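Local coordinates for protein phenolic acid decarboxylase (Sedimentibacter hydroxybenzoicus, PDB 7AE5) that catalyses the reversible decarboxylation of 4-hydroxybenzoate and 3,4-dihydroxybenzoate with prenylated FMN and manganese, detoxifying phenolic compounds under anaerobic conditions, at residues L333-V343 with I354-Y364; W71-L80 with T86-R96. All coordinates share one frame; numbering follows the deposited sequence.

Contact 1: L333-V343 with I354-Y364; sequences LKETMPEVVAV and IISTKVRYGGY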
loop_
_atom_site.group_PDB
_atom_site.type_symbol
_atom_site.label_atom_id
_atom_site.label_comp_id
_atom_site.label_asym_id
_atom_site.label_seq_id
_atom_site.Cartn_x
_atom_site.Cartn_y
_atom_site.Cartn_z
ATOM N N LEU C 333 4.739 -27.538 12.143
ATOM C CA LEU C 333 3.405 -26.975 11.957
ATOM C C LEU C 333 2.337 -27.884 12.551
ATOM O O LEU C 333 1.375 -27.408 13.165
ATOM C CB LEU C 333 3.127 -26.745 10.471
ATOM C CG LEU C 333 3.933 -25.690 9.711
ATOM C CD1 LEU C 333 3.210 -25.313 8.426
ATOM C CD2 LEU C 333 4.171 -24.462 10.570
ATOM N N LYS C 334 2.498 -29.198 12.386
ATOM C CA LYS C 334 1.455 -30.135 12.791
ATOM C C LYS C 334 1.311 -30.211 14.306
ATOM O O LYS C 334 0.227 -30.539 14.803
ATOM C CB LYS C 334 1.750 -31.521 12.213
ATOM C CG LYS C 334 0.620 -32.524 12.367
ATOM C CD LYS C 334 -0.389 -32.397 11.241
ATOM C CE LYS C 334 -1.273 -33.631 11.155
ATOM N NZ LYS C 334 -2.338 -33.469 10.131
ATOM N N GLU C 335 2.379 -29.907 15.052
ATOM C CA GLU C 335 2.321 -30.020 16.507
ATOM C C GLU C 335 1.211 -29.150 17.087
ATOM O O GLU C 335 0.553 -29.536 18.060
ATOM C CB GLU C 335 3.676 -29.652 17.121
ATOM C CG GLU C 335 3.859 -28.165 17.418
ATOM C CD GLU C 335 5.297 -27.774 17.701
ATOM O OE1 GLU C 335 6.198 -28.621 17.519
ATOM O OE2 GLU C 335 5.523 -26.611 18.101
ATOM N N THR C 336 0.969 -27.984 16.487
ATOM C CA THR C 336 -0.028 -27.046 16.977
ATOM C C THR C 336 -1.178 -26.836 16.009
ATOM O O THR C 336 -2.165 -26.188 16.376
ATOM C CB THR C 336 0.625 -25.691 17.284
ATOM O OG1 THR C 336 1.487 -25.318 16.201
ATOM C CG2 THR C 336 1.434 -25.773 18.569
ATOM N N MET C 337 -1.081 -27.363 14.792
ATOM C CA MET C 337 -2.100 -27.169 13.762
ATOM C C MET C 337 -2.336 -28.495 13.063
ATOM O O MET C 337 -1.845 -28.733 11.953
ATOM C CB MET C 337 -1.676 -26.086 12.772
ATOM C CG MET C 337 -1.580 -24.723 13.412
ATOM S SD MET C 337 -0.586 -23.578 12.457
ATOM C CE MET C 337 -1.292 -22.027 12.986
ATOM N N PRO C 338 -3.096 -29.395 13.692
ATOM C CA PRO C 338 -3.364 -30.700 13.069
ATOM C C PRO C 338 -4.120 -30.604 11.753
ATOM O O PRO C 338 -4.223 -31.615 11.046
ATOM C CB PRO C 338 -4.186 -31.431 14.139
ATOM C CG PRO C 338 -4.840 -30.311 14.910
ATOM C CD PRO C 338 -3.771 -29.265 14.994
ATOM N N GLU C 339 -4.636 -29.426 11.396
ATOM C CA GLU C 339 -5.333 -29.246 10.129
ATOM C C GLU C 339 -4.387 -29.211 8.939
ATOM O O GLU C 339 -4.847 -29.329 7.799
ATOM C CB GLU C 339 -6.150 -27.961 10.177
ATOM C CG GLU C 339 -7.289 -28.034 11.164
ATOM C CD GLU C 339 -6.953 -27.336 12.465
ATOM O OE1 GLU C 339 -7.871 -27.110 13.277
ATOM O OE2 GLU C 339 -5.765 -27.000 12.670
ATOM N N VAL C 340 -3.086 -29.055 9.173
ATOM C CA VAL C 340 -2.132 -29.018 8.076
ATOM C C VAL C 340 -2.004 -30.408 7.468
ATOM O O VAL C 340 -1.787 -31.399 8.177
ATOM C CB VAL C 340 -0.777 -28.488 8.559
ATOM C CG1 VAL C 340 0.284 -28.708 7.495
ATOM C CG2 VAL C 340 -0.890 -27.013 8.909
ATOM N N VAL C 341 -2.132 -30.484 6.147
ATOM C CA VAL C 341 -2.097 -31.761 5.444
ATOM C C VAL C 341 -0.697 -32.076 4.925
ATOM O O VAL C 341 -0.228 -33.211 5.045
ATOM C CB VAL C 341 -3.140 -31.747 4.307
ATOM C CG1 VAL C 341 -3.025 -32.990 3.448
ATOM C CG2 VAL C 341 -4.542 -31.635 4.884
ATOM N N ALA C 342 -0.008 -31.088 4.354
ATOM C CA ALA C 342 1.322 -31.307 3.802
ATOM C C ALA C 342 2.036 -29.972 3.648
ATOM O O ALA C 342 1.399 -28.924 3.507
ATOM C CB ALA C 342 1.259 -32.029 2.452
ATOM N N VAL C 343 3.365 -30.028 3.674
ATOM C CA VAL C 343 4.219 -28.863 3.466
ATOM C C VAL C 343 5.177 -29.180 2.326
ATOM O O VAL C 343 5.908 -30.177 2.380
ATOM C CB VAL C 343 4.993 -28.478 4.738
ATOM C CG1 VAL C 343 5.975 -27.352 4.439
ATOM C CG2 VAL C 343 4.028 -28.069 5.839
ATOM N N ILE C 354 4.817 -24.100 -0.031
ATOM C CA ILE C 354 3.398 -24.297 -0.297
ATOM C C ILE C 354 2.850 -25.232 0.770
ATOM O O ILE C 354 3.319 -26.370 0.906
ATOM C CB ILE C 354 3.145 -24.861 -1.704
ATOM C CG1 ILE C 354 3.994 -24.117 -2.734
ATOM C CG2 ILE C 354 1.666 -24.770 -2.057
ATOM C CD1 ILE C 354 3.879 -24.674 -4.123
ATOM N N ILE C 355 1.864 -24.756 1.527
ATOM C CA ILE C 355 1.237 -25.525 2.595
ATOM C C ILE C 355 -0.194 -25.840 2.191
ATOM O O ILE C 355 -0.957 -24.936 1.833
ATOM C CB ILE C 355 1.256 -24.766 3.934
ATOM C CG1 ILE C 355 2.673 -24.326 4.292
ATOM C CG2 ILE C 355 0.661 -25.624 5.043
ATOM C CD1 ILE C 355 2.710 -23.139 5.232
ATOM N N SER C 356 -0.559 -27.115 2.255
ATOM C CA SER C 356 -1.952 -27.525 2.150
ATOM C C SER C 356 -2.505 -27.751 3.548
ATOM O O SER C 356 -1.851 -28.366 4.395
ATOM C CB SER C 356 -2.106 -28.795 1.309
ATOM O OG SER C 356 -1.589 -29.931 1.977
ATOM N N THR C 357 -3.707 -27.244 3.789
ATOM C CA THR C 357 -4.284 -27.340 5.119
ATOM C C THR C 357 -5.799 -27.311 5.014
ATOM O O THR C 357 -6.368 -26.820 4.035
ATOM C CB THR C 357 -3.792 -26.204 6.021
ATOM O OG1 THR C 357 -4.260 -26.413 7.360
ATOM C CG2 THR C 357 -4.305 -24.869 5.508
ATOM N N LYS C 358 -6.442 -27.860 6.039
ATOM C CA LYS C 358 -7.859 -27.619 6.253
ATOM C C LYS C 358 -8.017 -26.294 6.988
ATOM O O LYS C 358 -7.288 -26.017 7.945
ATOM C CB LYS C 358 -8.486 -28.761 7.053
ATOM C CG LYS C 358 -10.003 -28.817 6.963
ATOM C CD LYS C 358 -10.657 -28.558 8.311
ATOM C CE LYS C 358 -12.173 -28.631 8.203
ATOM N NZ LYS C 358 -12.633 -29.986 7.791
ATOM N N VAL C 359 -8.947 -25.466 6.528
ATOM C CA VAL C 359 -9.160 -24.146 7.109
ATOM C C VAL C 359 -10.156 -24.296 8.255
ATOM O O VAL C 359 -11.342 -24.548 8.029
ATOM C CB VAL C 359 -9.651 -23.141 6.059
ATOM C CG1 VAL C 359 -9.724 -21.741 6.650
ATOM C CG2 VAL C 359 -8.734 -23.154 4.846
ATOM N N ARG C 360 -9.668 -24.155 9.490
ATOM C CA ARG C 360 -10.532 -24.281 10.660
ATOM C C ARG C 360 -11.640 -23.237 10.640
ATOM O O ARG C 360 -12.830 -23.568 10.682
ATOM C CB ARG C 360 -9.700 -24.156 11.939
ATOM C CG ARG C 360 -10.117 -25.103 13.045
ATOM C CD ARG C 360 -9.580 -24.651 14.392
ATOM N NE ARG C 360 -8.152 -24.916 14.516
ATOM C CZ ARG C 360 -7.380 -24.431 15.478
ATOM N NH1 ARG C 360 -7.876 -23.688 16.454
ATOM N NH2 ARG C 360 -6.078 -24.703 15.464
ATOM N N TYR C 361 -11.262 -21.963 10.585
ATOM C CA TYR C 361 -12.216 -20.867 10.517
ATOM C C TYR C 361 -11.653 -19.788 9.603
ATOM O O TYR C 361 -10.507 -19.864 9.154
ATOM C CB TYR C 361 -12.535 -20.313 11.914
ATOM C CG TYR C 361 -11.335 -20.179 12.831
ATOM C CD1 TYR C 361 -10.244 -19.392 12.477
ATOM C CD2 TYR C 361 -11.295 -20.842 14.052
ATOM C CE1 TYR C 361 -9.149 -19.268 13.314
ATOM C CE2 TYR C 361 -10.204 -20.723 14.896
ATOM C CZ TYR C 361 -9.135 -19.935 14.522
ATOM O OH TYR C 361 -8.048 -19.813 15.357
ATOM N N GLY C 362 -12.478 -18.783 9.320
ATOM C CA GLY C 362 -12.101 -17.717 8.410
ATOM C C GLY C 362 -10.763 -17.074 8.714
ATOM O O GLY C 362 -10.525 -16.619 9.836
ATOM N N GLY C 363 -9.877 -17.042 7.719
ATOM C CA GLY C 363 -8.559 -16.468 7.877
ATOM C C GLY C 363 -7.506 -17.411 8.416
ATOM O O GLY C 363 -6.345 -17.002 8.551
ATOM N N TYR C 364 -7.869 -18.662 8.712
ATOM C CA TYR C 364 -6.936 -19.602 9.329
ATOM C C TYR C 364 -5.721 -19.869 8.449
ATOM O O TYR C 364 -4.650 -20.212 8.962
ATOM C CB TYR C 364 -7.666 -20.908 9.640
ATOM C CG TYR C 364 -6.846 -21.965 10.341
ATOM C CD1 TYR C 364 -6.488 -21.827 11.677
ATOM C CD2 TYR C 364 -6.456 -23.120 9.673
ATOM C CE1 TYR C 364 -5.749 -22.803 12.323
ATOM C CE2 TYR C 364 -5.720 -24.100 10.310
ATOM C CZ TYR C 364 -5.369 -23.936 11.633
ATOM O OH TYR C 364 -4.636 -24.912 12.267
#
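E339 holds two side chains of 354-364 with its carboxylate. OE1 takes the NE-H of R360 in a salt bridge, OE1 to NE 2.5 Å. NE comes from the syn side, 34° out of the carboxylate plane, and the hydrogen bond is bent. OE2 accepts from the hydroxyl of Y364, in a bond modelled so short that its length is doubtful. The ring of Y364 stands 68° from the carboxylate plane. A bend at chi2 turns the carboxylate across both partners. With an alanine here, the R360 guanidinium would probably lose this counter-charge and the Y364 hydroxyl this acceptor.

Backbone hydrogen bonds join the two strands. K358 N bonds to E339 O at 2.8 Å. S356 O accepts from both V341 N (2.8 Å) and A342 N (3.3 Å), which arrive from the same face of its plane. S356 N returns a bond to A342 O.

Apolar contacts lie on the V340, V343 and I355 side. I355 CG2 lies 4.0 Å from V340 CG1 and also touches V343. Its CD1 meets L333 CD1 tip to tip at 3.9 Å. V368 of helix 364-372 packs on V340 and I355. M337 slides past Y364, and M379 of the second subunit touches both.

The strands run antiparallel at 160° as the arms of a beta hairpin. V341 and A342 both face S356, a classic beta bulge in the C-terminal domain of this UbiD-family enzyme.

Contact 2: W71-L80 with T86-R96; sequences WQNHALMLGL and TKDQFYELNRR
Q89 reaches across to helix 71-77 and bonds with both ends of its amide. OE1 accepts from the ring N-H of H74, ND1 to OE1 2.6 Å, nearly along the C=O axis. NE2 donates to W71 O at 2.9 Å. CG lies anti to the carbonyl carbon (chi1 -63°), and the extended chain beyond it carries the amide over to A75. W71 O also accepts the helical bond from A75 N, and the two donors come from opposite faces of its plane.

R96 grips L78 O end-on with two nitrogens, NH1 at 3.0 Å and NH2 at 2.9 Å. The oxygen lies in the guanidinium plane. E92 OE2 takes R96 NE on its anti lone pair and also bridges to R95, so it helps position the arginine. G79 is the C-prime residue of a Schellman motif that ends helix 71-77.

T86 sits over one face of the W71 indole. Its CG2 makes a CH-pi contact, 3.7 Å from the centroid of the six-membered ring and 13° off the normal. L78 CD2 and L93 CD2 press closely together at 3.5 Å. L80 CD1 lies 3.9 Å from E92 CG.

The helices run 28° from parallel. Buried polar groups of Q89, H74 and R96 join them alongside the apolar packing. The two bonds of Q89 fix which way its amide is turned, and the R96 charge probably polarises the L78 carbonyl at the helix end.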
loop_
_atom_site.group_PDB
_atom_site.type_symbol
_atom_site.label_atom_id
_atom_site.label_comp_id
_atom_site.label_asym_id
_atom_site.label_seq_id
_atom_site.Cartn_x
_atom_site.Cartn_y
_atom_site.Cartn_z
ATOM N N TRP C 71 12.478 -37.651 -9.425
ATOM C CA TRP C 71 11.548 -38.245 -8.477
ATOM C C TRP C 71 11.413 -39.747 -8.669
ATOM O O TRP C 71 10.995 -40.442 -7.737
ATOM C CB TRP C 71 10.185 -37.564 -8.581
ATOM C CG TRP C 71 10.217 -36.172 -8.042
ATOM C CD1 TRP C 71 9.974 -35.017 -8.726
ATOM C CD2 TRP C 71 10.557 -35.785 -6.705
ATOM N NE1 TRP C 71 10.114 -33.936 -7.888
ATOM C CE2 TRP C 71 10.476 -34.382 -6.644
ATOM C CE3 TRP C 71 10.913 -36.493 -5.551
ATOM C CZ2 TRP C 71 10.738 -33.669 -5.475
ATOM C CZ3 TRP C 71 11.172 -35.785 -4.392
ATOM C CH2 TRP C 71 11.082 -34.387 -4.362
ATOM N N GLN C 72 11.757 -40.263 -9.850
ATOM C CA GLN C 72 11.827 -41.708 -10.028
ATOM C C GLN C 72 12.986 -42.291 -9.230
ATOM O O GLN C 72 12.814 -43.266 -8.489
ATOM C CB GLN C 72 11.964 -42.054 -11.513
ATOM C CG GLN C 72 10.668 -41.962 -12.311
ATOM C CD GLN C 72 10.165 -40.537 -12.458
ATOM O OE1 GLN C 72 10.946 -39.586 -12.437
ATOM N NE2 GLN C 72 8.855 -40.385 -12.612
ATOM N N ASN C 73 14.176 -41.699 -9.366
ATOM C CA ASN C 73 15.327 -42.149 -8.588
ATOM C C ASN C 73 15.093 -41.947 -7.096
ATOM O O ASN C 73 15.496 -42.782 -6.277
ATOM C CB ASN C 73 16.583 -41.401 -9.032
ATOM C CG ASN C 73 16.896 -41.605 -10.499
ATOM O OD1 ASN C 73 16.070 -42.111 -11.258
ATOM N ND2 ASN C 73 18.093 -41.199 -10.910
ATOM N N HIS C 74 14.451 -40.836 -6.728
ATOM C CA HIS C 74 14.128 -40.582 -5.328
ATOM C C HIS C 74 13.167 -41.631 -4.787
ATOM O O HIS C 74 13.331 -42.110 -3.658
ATOM C CB HIS C 74 13.533 -39.180 -5.186
ATOM C CG HIS C 74 13.513 -38.661 -3.782
ATOM N ND1 HIS C 74 12.578 -39.060 -2.852
ATOM C CD2 HIS C 74 14.305 -37.758 -3.155
ATOM C CE1 HIS C 74 12.799 -38.432 -1.710
ATOM N NE2 HIS C 74 13.842 -37.636 -1.868
ATOM N N ALA C 75 12.156 -41.999 -5.578
ATOM C CA ALA C 75 11.220 -43.036 -5.158
ATOM C C ALA C 75 11.937 -44.361 -4.941
ATOM O O ALA C 75 11.745 -45.025 -3.916
ATOM C CB ALA C 75 10.107 -43.189 -6.195
ATOM N N LEU C 76 12.776 -44.760 -5.900
ATOM C CA LEU C 76 13.527 -46.002 -5.755
ATOM C C LEU C 76 14.494 -45.937 -4.583
ATOM O O LEU C 76 14.788 -46.968 -3.966
ATOM C CB LEU C 76 14.282 -46.312 -7.047
ATOM C CG LEU C 76 13.421 -46.527 -8.292
ATOM C CD1 LEU C 76 14.283 -46.507 -9.543
ATOM C CD2 LEU C 76 12.648 -47.832 -8.191
ATOM N N MET C 77 14.999 -44.742 -4.263
ATOM C CA MET C 77 15.888 -44.599 -3.116
ATOM C C MET C 77 15.215 -45.091 -1.843
ATOM O O MET C 77 15.835 -45.788 -1.033
ATOM C CB MET C 77 16.325 -43.140 -2.968
ATOM C CG MET C 77 16.945 -42.806 -1.620
ATOM S SD MET C 77 17.372 -41.063 -1.439
ATOM C CE MET C 77 15.823 -40.392 -0.838
ATOM N N LEU C 78 13.937 -44.768 -1.668
ATOM C CA LEU C 78 13.181 -45.197 -0.502
ATOM C C LEU C 78 12.541 -46.564 -0.678
ATOM O O LEU C 78 11.725 -46.963 0.158
ATOM C CB LEU C 78 12.107 -44.168 -0.162
ATOM C CG LEU C 78 12.710 -42.803 0.141
ATOM C CD1 LEU C 78 11.924 -41.667 -0.507
ATOM C CD2 LEU C 78 12.800 -42.661 1.634
ATOM N N GLY C 79 12.894 -47.288 -1.736
ATOM C CA GLY C 79 12.347 -48.613 -1.949
ATOM C C GLY C 79 10.915 -48.637 -2.428
ATOM O O GLY C 79 10.209 -49.622 -2.193
ATOM N N LEU C 80 10.463 -47.583 -3.100
ATOM C CA LEU C 80 9.094 -47.473 -3.574
ATOM C C LEU C 80 9.044 -47.616 -5.091
ATOM O O LEU C 80 10.060 -47.500 -5.782
ATOM C CB LEU C 80 8.482 -46.131 -3.157
ATOM C CG LEU C 80 8.453 -45.837 -1.657
ATOM C CD1 LEU C 80 8.163 -44.369 -1.401
ATOM C CD2 LEU C 80 7.423 -46.716 -0.962
ATOM N N THR C 86 5.160 -37.309 -5.754
ATOM C CA THR C 86 6.000 -36.630 -4.775
ATOM C C THR C 86 5.292 -36.511 -3.430
ATOM O O THR C 86 5.921 -36.657 -2.374
ATOM C CB THR C 86 6.405 -35.252 -5.301
ATOM O OG1 THR C 86 7.091 -35.405 -6.550
ATOM C CG2 THR C 86 7.325 -34.552 -4.315
ATOM N N LYS C 87 3.982 -36.258 -3.449
ATOM C CA LYS C 87 3.220 -36.181 -2.206
ATOM C C LYS C 87 3.283 -37.500 -1.444
ATOM O O LYS C 87 3.479 -37.516 -0.223
ATOM C CB LYS C 87 1.770 -35.801 -2.507
ATOM C CG LYS C 87 0.825 -35.924 -1.320
ATOM C CD LYS C 87 -0.588 -35.509 -1.705
ATOM C CE LYS C 87 -1.296 -34.777 -0.573
ATOM N NZ LYS C 87 -2.792 -34.871 -0.685
ATOM N N ASP C 88 3.124 -38.622 -2.151
ATOM C CA ASP C 88 3.177 -39.921 -1.485
ATOM C C ASP C 88 4.583 -40.229 -0.986
ATOM O O ASP C 88 4.747 -40.859 0.066
ATOM C CB ASP C 88 2.682 -41.017 -2.426
ATOM C CG ASP C 88 1.170 -41.121 -2.454
ATOM O OD1 ASP C 88 0.631 -41.719 -3.408
ATOM O OD2 ASP C 88 0.518 -40.602 -1.522
ATOM N N GLN C 89 5.609 -39.802 -1.728
ATOM C CA GLN C 89 6.974 -39.909 -1.219
ATOM C C GLN C 89 7.150 -39.069 0.037
ATOM O O GLN C 89 7.884 -39.453 0.956
ATOM C CB GLN C 89 7.980 -39.478 -2.289
ATOM C CG GLN C 89 8.003 -40.337 -3.544
ATOM C CD GLN C 89 9.216 -40.053 -4.415
ATOM O OE1 GLN C 89 10.339 -39.959 -3.923
ATOM N NE2 GLN C 89 8.991 -39.912 -5.717
ATOM N N PHE C 90 6.481 -37.915 0.092
ATOM C CA PHE C 90 6.563 -37.052 1.266
ATOM C C PHE C 90 5.942 -37.721 2.487
ATOM O O PHE C 90 6.478 -37.619 3.597
ATOM C CB PHE C 90 5.887 -35.714 0.958
ATOM C CG PHE C 90 5.568 -34.887 2.174
ATOM C CD1 PHE C 90 6.503 -34.006 2.690
ATOM C CD2 PHE C 90 4.320 -34.961 2.775
ATOM C CE1 PHE C 90 6.211 -33.237 3.799
ATOM C CE2 PHE C 90 4.023 -34.194 3.884
ATOM C CZ PHE C 90 4.971 -33.329 4.396
ATOM N N TYR C 91 4.817 -38.415 2.299
ATOM C CA TYR C 91 4.158 -39.070 3.425
ATOM C C TYR C 91 4.951 -40.275 3.910
ATOM O O TYR C 91 4.995 -40.551 5.115
ATOM C CB TYR C 91 2.741 -39.481 3.035
ATOM C CG TYR C 91 1.754 -38.346 3.110
ATOM C CD1 TYR C 91 1.717 -37.509 4.217
ATOM C CD2 TYR C 91 0.870 -38.100 2.069
ATOM C CE1 TYR C 91 0.823 -36.466 4.288
ATOM C CE2 TYR C 91 -0.026 -37.059 2.132
ATOM C CZ TYR C 91 -0.045 -36.247 3.243
ATOM O OH TYR C 91 -0.940 -35.212 3.305
ATOM N N GLU C 92 5.575 -41.011 2.989
ATOM C CA GLU C 92 6.406 -42.140 3.390
ATOM C C GLU C 92 7.636 -41.670 4.160
ATOM O O GLU C 92 8.021 -42.286 5.159
ATOM C CB GLU C 92 6.814 -42.951 2.159
ATOM C CG GLU C 92 7.521 -44.258 2.474
ATOM C CD GLU C 92 6.655 -45.212 3.273
ATOM O OE1 GLU C 92 5.432 -45.266 3.017
ATOM O OE2 GLU C 92 7.196 -45.911 4.155
ATOM N N LEU C 93 8.260 -40.578 3.710
ATOM C CA LEU C 93 9.377 -40.000 4.453
ATOM C C LEU C 93 8.942 -39.529 5.833
ATOM O O LEU C 93 9.664 -39.719 6.819
ATOM C CB LEU C 93 9.992 -38.849 3.658
ATOM C CG LEU C 93 11.222 -39.215 2.837
ATOM C CD1 LEU C 93 11.937 -37.973 2.359
ATOM C CD2 LEU C 93 12.144 -40.008 3.746
ATOM N N ASN C 94 7.764 -38.908 5.923
ATOM C CA ASN C 94 7.279 -38.434 7.214
ATOM C C ASN C 94 6.972 -39.597 8.149
ATOM O O ASN C 94 7.187 -39.498 9.364
ATOM C CB ASN C 94 6.041 -37.560 7.017
ATOM C CG ASN C 94 5.454 -37.081 8.327
ATOM O OD1 ASN C 94 6.102 -36.357 9.082
ATOM N ND2 ASN C 94 4.221 -37.487 8.607
ATOM N N ARG C 95 6.471 -40.707 7.603
ATOM C CA ARG C 95 6.157 -41.864 8.434
ATOM C C ARG C 95 7.421 -42.494 9.011
ATOM O O ARG C 95 7.423 -42.951 10.159
ATOM C CB ARG C 95 5.364 -42.888 7.620
ATOM C CG ARG C 95 4.901 -44.099 8.414
ATOM C CD ARG C 95 4.362 -45.187 7.497
ATOM N NE ARG C 95 5.411 -45.772 6.671
ATOM C CZ ARG C 95 6.273 -46.688 7.090
ATOM N NH1 ARG C 95 6.237 -47.157 8.327
ATOM N NH2 ARG C 95 7.196 -47.145 6.248
ATOM N N ARG C 96 8.505 -42.518 8.236
ATOM C CA ARG C 96 9.755 -43.126 8.677
ATOM C C ARG C 96 10.619 -42.188 9.513
ATOM O O ARG C 96 11.593 -42.651 10.115
ATOM C CB ARG C 96 10.570 -43.594 7.467
ATOM C CG ARG C 96 9.820 -44.488 6.490
ATOM C CD ARG C 96 10.775 -45.153 5.506
ATOM N NE ARG C 96 10.068 -45.859 4.444
ATOM C CZ ARG C 96 10.609 -46.208 3.283
ATOM N NH1 ARG C 96 11.871 -45.931 2.998
ATOM N NH2 ARG C 96 9.864 -46.847 2.386
#

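How the contacts relate
Contact 2 comes first along the chain and closes before contact 1 opens. Their centres are about 22 Å apart. Contact 2 pairs helices 71-77 and 86-96 of the N-terminal domain. Contact 1 joins strands 340-347 and 352-357 of the C-terminal domain, at the edge of a mixed sheet. The two meet directly: the Y91 hydroxyl makes a probable hydrogen bond to V341 O, 2.7 Å from OH to O, and F90 packs on A342. Helix 86-96 therefore lies against the bulged part of strand 340-347. L323 of helix 323-336 also touches W71 and L93, so helices 71-77 and 86-96 pack on the C-terminal domain through two of its elements, away from the predicted cofactor and manganese sites.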